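Local coordinates for protein probable exosome complex exonuclease 2 (Pyrococcus abyssi, PDB 2PO1) that probably serves as a non-catalytic subunit of the archaeal exosome, helping to shape the Rrp41 active site used in RNA degradation, at residues V199-I204 and M251-T256; I41-I46 and L164-V169. All coordinates share one frame; numbering follows the deposited sequence.

Contact 1. Residues V199-I204 and M251-T256; sequences VTFAKI and MYAVET
F201 reaches from strand 197-204 to helix 247-275 and meets Y252, A253 and T256 with its ring. Its CB carries CG beside the backbone N, anti to the carbonyl carbon (chi1 -55°), which directs the ring at the helix. Along one side of the ring, F201 CD1 lies 4.0 Å from A253 CB; one atom further, F201 CE1 comes within 3.5 Å of A253 O. A253 CA sits over a face, 4.2 Å from the F201 ring centroid and 22° off the normal, the geometry of a CH-pi contact. At the tip, F201 CZ is 3.6 Å from T256 CB. On the other side, F201 CE2 meets T256 CG2 at 3.6 Å, the methyl lying in the ring plane at its edge. F201 CE2 also approaches Y252 CE1, the two ring planes turned 68° in an oblique pair. T256 OG1 donates to Y252 O at 2.6 Å, which probably fixes the rotation that sets CG2 there. Y252 OH is hydrogen-bonded to E34 OE2. Helix 247-275 thus packs on a face of the antiparallel sheet holding strand 197-204, in the second 3' exoribonuclease domain. With no hydrogen bond across and both hydroxyls engaged elsewhere, the chemistry implies cohesion by dispersion and CH-pi contact.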
loop_
_atom_site.group_PDB
_atom_site.type_symbol
_atom_site.label_atom_id
_atom_site.label_comp_id
_atom_site.label_asym_id
_atom_site.label_seq_id
_atom_site.Cartn_x
_atom_site.Cartn_y
_atom_site.Cartn_z
ATOM N N VAL C 199 -31.196 2.549 13.235
ATOM C CA VAL C 199 -31.422 1.928 14.509
ATOM C C VAL C 199 -30.968 0.489 14.418
ATOM O O VAL C 199 -31.306 -0.183 13.472
ATOM C CB VAL C 199 -32.893 2.062 14.881
ATOM C CG1 VAL C 199 -33.176 1.245 16.077
ATOM C CG2 VAL C 199 -33.230 3.580 15.109
ATOM N N THR C 200 -30.215 0.013 15.400
ATOM C CA THR C 200 -29.537 -1.264 15.290
ATOM C C THR C 200 -29.923 -2.166 16.433
ATOM O O THR C 200 -30.035 -1.724 17.541
ATOM C CB THR C 200 -28.024 -1.046 15.247
ATOM O OG1 THR C 200 -27.681 -0.494 13.973
ATOM C CG2 THR C 200 -27.320 -2.303 15.451
ATOM N N PHE C 201 -30.225 -3.420 16.118
ATOM C CA PHE C 201 -30.613 -4.428 17.114
ATOM C C PHE C 201 -29.582 -5.536 17.136
ATOM O O PHE C 201 -29.080 -5.927 16.080
ATOM C CB PHE C 201 -31.988 -5.047 16.766
ATOM C CG PHE C 201 -33.077 -4.022 16.606
ATOM C CD1 PHE C 201 -33.136 -3.214 15.459
ATOM C CD2 PHE C 201 -34.016 -3.836 17.609
ATOM C CE1 PHE C 201 -34.119 -2.224 15.335
ATOM C CE2 PHE C 201 -35.008 -2.850 17.478
ATOM C CZ PHE C 201 -35.045 -2.044 16.351
ATOM N N ALA C 202 -29.291 -6.063 18.327
ATOM C CA ALA C 202 -28.511 -7.296 18.469
ATOM C C ALA C 202 -29.511 -8.401 18.687
ATOM O O ALA C 202 -30.421 -8.248 19.465
ATOM C CB ALA C 202 -27.595 -7.191 19.656
ATOM N N LYS C 203 -29.379 -9.497 17.956
ATOM C CA LYS C 203 -30.128 -10.672 18.302
ATOM C C LYS C 203 -29.253 -11.491 19.236
ATOM O O LYS C 203 -28.116 -11.877 18.883
ATOM C CB LYS C 203 -30.488 -11.463 17.059
ATOM C CG LYS C 203 -31.118 -12.803 17.335
ATOM C CD LYS C 203 -31.877 -13.273 16.111
ATOM C CE LYS C 203 -32.540 -14.611 16.393
ATOM N NZ LYS C 203 -33.324 -14.995 15.186
ATOM N N ILE C 204 -29.768 -11.720 20.439
ATOM C CA ILE C 204 -29.119 -12.569 21.454
ATOM C C ILE C 204 -30.088 -13.680 21.824
ATOM O O ILE C 204 -31.128 -13.429 22.432
ATOM C CB ILE C 204 -28.735 -11.745 22.686
ATOM C CG1 ILE C 204 -27.946 -10.504 22.243
ATOM C CG2 ILE C 204 -27.996 -12.612 23.708
ATOM C CD1 ILE C 204 -27.558 -9.528 23.380
ATOM N N MET C 251 -39.387 -7.608 10.522
ATOM C CA MET C 251 -40.579 -6.790 10.589
ATOM C C MET C 251 -40.645 -6.003 11.913
ATOM O O MET C 251 -40.846 -4.805 11.924
ATOM C CB MET C 251 -41.802 -7.686 10.455
ATOM C CG MET C 251 -41.896 -8.430 9.125
ATOM S SD MET C 251 -43.266 -9.657 8.977
ATOM C CE MET C 251 -44.720 -8.751 9.536
ATOM N N TYR C 252 -40.457 -6.699 13.025
ATOM C CA TYR C 252 -40.329 -6.071 14.334
ATOM C C TYR C 252 -39.240 -5.009 14.349
ATOM O O TYR C 252 -39.437 -3.915 14.875
ATOM C CB TYR C 252 -39.997 -7.151 15.407
ATOM C CG TYR C 252 -39.523 -6.533 16.701
ATOM C CD1 TYR C 252 -38.157 -6.390 16.954
ATOM C CD2 TYR C 252 -40.438 -6.020 17.637
ATOM C CE1 TYR C 252 -37.716 -5.807 18.069
ATOM C CE2 TYR C 252 -39.998 -5.448 18.797
ATOM C CZ TYR C 252 -38.623 -5.324 18.992
ATOM O OH TYR C 252 -38.100 -4.746 20.110
ATOM N N ALA C 253 -38.063 -5.342 13.800
ATOM C CA ALA C 253 -36.950 -4.433 13.814
ATOM C C ALA C 253 -37.339 -3.164 13.017
ATOM O O ALA C 253 -37.044 -2.034 13.431
ATOM C CB ALA C 253 -35.727 -5.107 13.149
ATOM N N VAL C 254 -38.003 -3.353 11.869
ATOM C CA VAL C 254 -38.287 -2.218 10.983
ATOM C C VAL C 254 -39.201 -1.280 11.737
ATOM O O VAL C 254 -38.958 -0.066 11.877
ATOM C CB VAL C 254 -39.003 -2.670 9.690
ATOM C CG1 VAL C 254 -39.482 -1.460 8.967
ATOM C CG2 VAL C 254 -38.033 -3.442 8.776
ATOM N N GLU C 255 -40.235 -1.875 12.288
ATOM C CA GLU C 255 -41.219 -1.099 12.966
ATOM C C GLU C 255 -40.659 -0.354 14.186
ATOM O O GLU C 255 -40.882 0.836 14.366
ATOM C CB GLU C 255 -42.386 -2.020 13.279
ATOM C CG GLU C 255 -43.298 -1.472 14.204
ATOM C CD GLU C 255 -44.670 -2.019 13.965
ATOM O OE1 GLU C 255 -44.808 -2.910 13.089
ATOM O OE2 GLU C 255 -45.600 -1.537 14.652
ATOM N N THR C 256 -39.907 -1.060 15.010
ATOM C CA THR C 256 -39.287 -0.495 16.183
ATOM C C THR C 256 -38.244 0.545 15.845
ATOM O O THR C 256 -38.135 1.503 16.557
ATOM C CB THR C 256 -38.605 -1.613 16.964
ATOM O OG1 THR C 256 -39.574 -2.612 17.174
ATOM C CG2 THR C 256 -38.084 -1.119 18.293
#

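Contact 2. Residues I41-I46 and L164-V169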
loop_
_atom_site.group_PDB
_atom_site.type_symbol
_atom_site.label_atom_id
_atom_site.label_comp_id
_atom_site.label_asym_id
_atom_site.label_seq_id
_atom_site.Cartn_x
_atom_site.Cartn_y
_atom_site.Cartn_z
ATOM N N ILE C 41 -25.821 14.362 22.004
ATOM C CA ILE C 41 -25.460 14.831 20.662
ATOM C C ILE C 41 -25.039 16.275 20.849
ATOM O O ILE C 41 -25.744 17.068 21.495
ATOM C CB ILE C 41 -26.634 14.736 19.669
ATOM C CG1 ILE C 41 -27.111 13.290 19.572
ATOM C CG2 ILE C 41 -26.192 15.232 18.274
ATOM C CD1 ILE C 41 -28.404 13.158 18.878
ATOM N N GLU C 42 -23.845 16.592 20.394
ATOM C CA GLU C 42 -23.397 17.954 20.442
ATOM C C GLU C 42 -22.773 18.283 19.141
ATOM O O GLU C 42 -21.796 17.650 18.731
ATOM C CB GLU C 42 -22.391 18.192 21.549
ATOM C CG GLU C 42 -22.230 19.698 21.826
ATOM C CD GLU C 42 -21.160 20.016 22.834
ATOM O OE1 GLU C 42 -20.853 21.215 22.986
ATOM O OE2 GLU C 42 -20.632 19.079 23.476
ATOM N N VAL C 43 -23.302 19.317 18.513
ATOM C CA VAL C 43 -23.034 19.615 17.112
ATOM C C VAL C 43 -22.141 20.849 17.007
ATOM O O VAL C 43 -22.130 21.684 17.894
ATOM C CB VAL C 43 -24.420 19.668 16.431
ATOM C CG1 VAL C 43 -24.737 20.958 15.805
ATOM C CG2 VAL C 43 -24.603 18.498 15.540
ATOM N N GLY C 44 -21.282 20.911 16.007
ATOM C CA GLY C 44 -20.474 22.110 15.808
ATOM C C GLY C 44 -19.286 22.225 16.726
ATOM O O GLY C 44 -18.768 23.308 16.953
ATOM N N VAL C 45 -18.831 21.081 17.217
ATOM C CA VAL C 45 -17.746 21.006 18.195
ATOM C C VAL C 45 -16.353 21.217 17.548
ATOM O O VAL C 45 -15.424 21.622 18.228
ATOM C CB VAL C 45 -17.780 19.642 18.963
ATOM C CG1 VAL C 45 -19.057 19.489 19.712
ATOM C CG2 VAL C 45 -17.632 18.478 18.011
ATOM N N ILE C 46 -16.204 20.892 16.259
ATOM C CA ILE C 46 -14.944 21.146 15.545
ATOM C C ILE C 46 -15.185 22.380 14.655
ATOM O O ILE C 46 -15.695 22.276 13.524
ATOM C CB ILE C 46 -14.444 19.953 14.673
ATOM C CG1 ILE C 46 -14.318 18.655 15.496
ATOM C CG2 ILE C 46 -13.135 20.310 14.034
ATOM C CD1 ILE C 46 -13.428 18.790 16.755
ATOM N N LEU C 164 -24.075 16.897 9.269
ATOM C CA LEU C 164 -24.561 17.456 7.978
ATOM C C LEU C 164 -25.596 18.558 8.206
ATOM O O LEU C 164 -25.607 19.613 7.526
ATOM C CB LEU C 164 -25.144 16.302 7.162
ATOM C CG LEU C 164 -24.097 15.421 6.525
ATOM C CD1 LEU C 164 -24.831 14.240 5.997
ATOM C CD2 LEU C 164 -23.488 16.188 5.350
ATOM N N LEU C 165 -26.467 18.332 9.180
ATOM C CA LEU C 165 -27.435 19.350 9.568
ATOM C C LEU C 165 -26.735 20.544 10.162
ATOM O O LEU C 165 -27.178 21.631 9.993
ATOM C CB LEU C 165 -28.440 18.827 10.578
ATOM C CG LEU C 165 -29.421 17.824 9.962
ATOM C CD1 LEU C 165 -30.032 17.004 11.091
ATOM C CD2 LEU C 165 -30.461 18.543 9.085
ATOM N N ASN C 166 -25.624 20.313 10.848
ATOM C CA ASN C 166 -24.830 21.396 11.442
ATOM C C ASN C 166 -23.975 22.177 10.449
ATOM O O ASN C 166 -23.447 23.262 10.770
ATOM C CB ASN C 166 -23.870 20.779 12.466
ATOM C CG ASN C 166 -22.982 21.790 13.110
ATOM O OD1 ASN C 166 -21.804 21.682 13.028
ATOM N ND2 ASN C 166 -23.567 22.782 13.777
ATOM N N ALA C 167 -23.808 21.618 9.263
ATOM C CA ALA C 167 -22.806 22.082 8.363
ATOM C C ALA C 167 -23.261 23.393 7.812
ATOM O O ALA C 167 -24.460 23.603 7.560
ATOM C CB ALA C 167 -22.582 21.081 7.263
ATOM N N ARG C 168 -22.299 24.296 7.761
ATOM C CA ARG C 168 -22.440 25.568 7.081
ATOM C C ARG C 168 -21.233 25.645 6.175
ATOM O O ARG C 168 -20.101 25.516 6.620
ATOM C CB ARG C 168 -22.489 26.740 8.057
ATOM C CG ARG C 168 -23.800 26.778 8.804
ATOM C CD ARG C 168 -24.154 28.098 9.354
ATOM N NE ARG C 168 -24.470 29.105 8.310
ATOM C CZ ARG C 168 -25.682 29.367 7.802
ATOM N NH1 ARG C 168 -26.776 28.687 8.175
ATOM N NH2 ARG C 168 -25.787 30.306 6.863
ATOM N N VAL C 169 -21.510 25.868 4.903
ATOM C CA VAL C 169 -20.531 25.799 3.848
ATOM C C VAL C 169 -20.537 27.166 3.161
ATOM O O VAL C 169 -21.559 27.861 3.194
ATOM C CB VAL C 169 -20.879 24.630 2.874
ATOM C CG1 VAL C 169 -20.796 23.269 3.627
ATOM C CG2 VAL C 169 -22.268 24.821 2.277
#
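N166 meets V43 and G44 where strand 39-43 gives way to a loop. Before it in sequence, L164 packs on I66 of strand 60-71, and L165 turns to I268 and V272 of helix 247-275. N166 then points its side chain at the strand, with CG anti to the backbone N (chi1 178°). Its CB lies 3.5 Å from V43 CG1, and the two side chains run past each other in opposite senses. N166 ND2 comes to 3.0 Å from V43 CG1, a tight amide-to-methyl contact and no bond; V43 is also off a staggered torsion (chi1 120°), so this detail is doubtful. N166 OD1 is 3.1 Å from G44 CA, and as near to G44 N, but at too poor an angle for a hydrogen bond. Its hydrogen bond comes instead from S52 N. Replacing N166 with an alanine would probably leave S52 N without this acceptor and open a gap beside V43 and G44. G44 has positive phi (79°), and a side chain there would crowd the N166 amide. After A167 the chain leads on toward V169 in strand 168-174. This is a helix-to-sheet junction within the first 3' exoribonuclease domain of an RNase PH-family protein, joining helix 152-166 to the mixed sheet.

How the contacts relate
Contact 2 closes before contact 1 opens along the chain, so the two are in series. Contact 2 belongs to the first 3' exoribonuclease domain and contact 1 to the second. Their centres are 28 Å apart, on opposite sides of the chain's centre, and their nearest atoms remain about 11 Å apart. Contact 1 joins a four-stranded antiparallel sheet to helix 247-275; contact 2 joins the five-stranded mixed sheet to helix 152-166. The two are linked indirectly: helix 247-275, which supplies residues 251-256, later presents I268 to both I41 and L165 of contact 2. This one helix therefore spans both regions, consistent with the two halves of the RNase PH fold packing as one body.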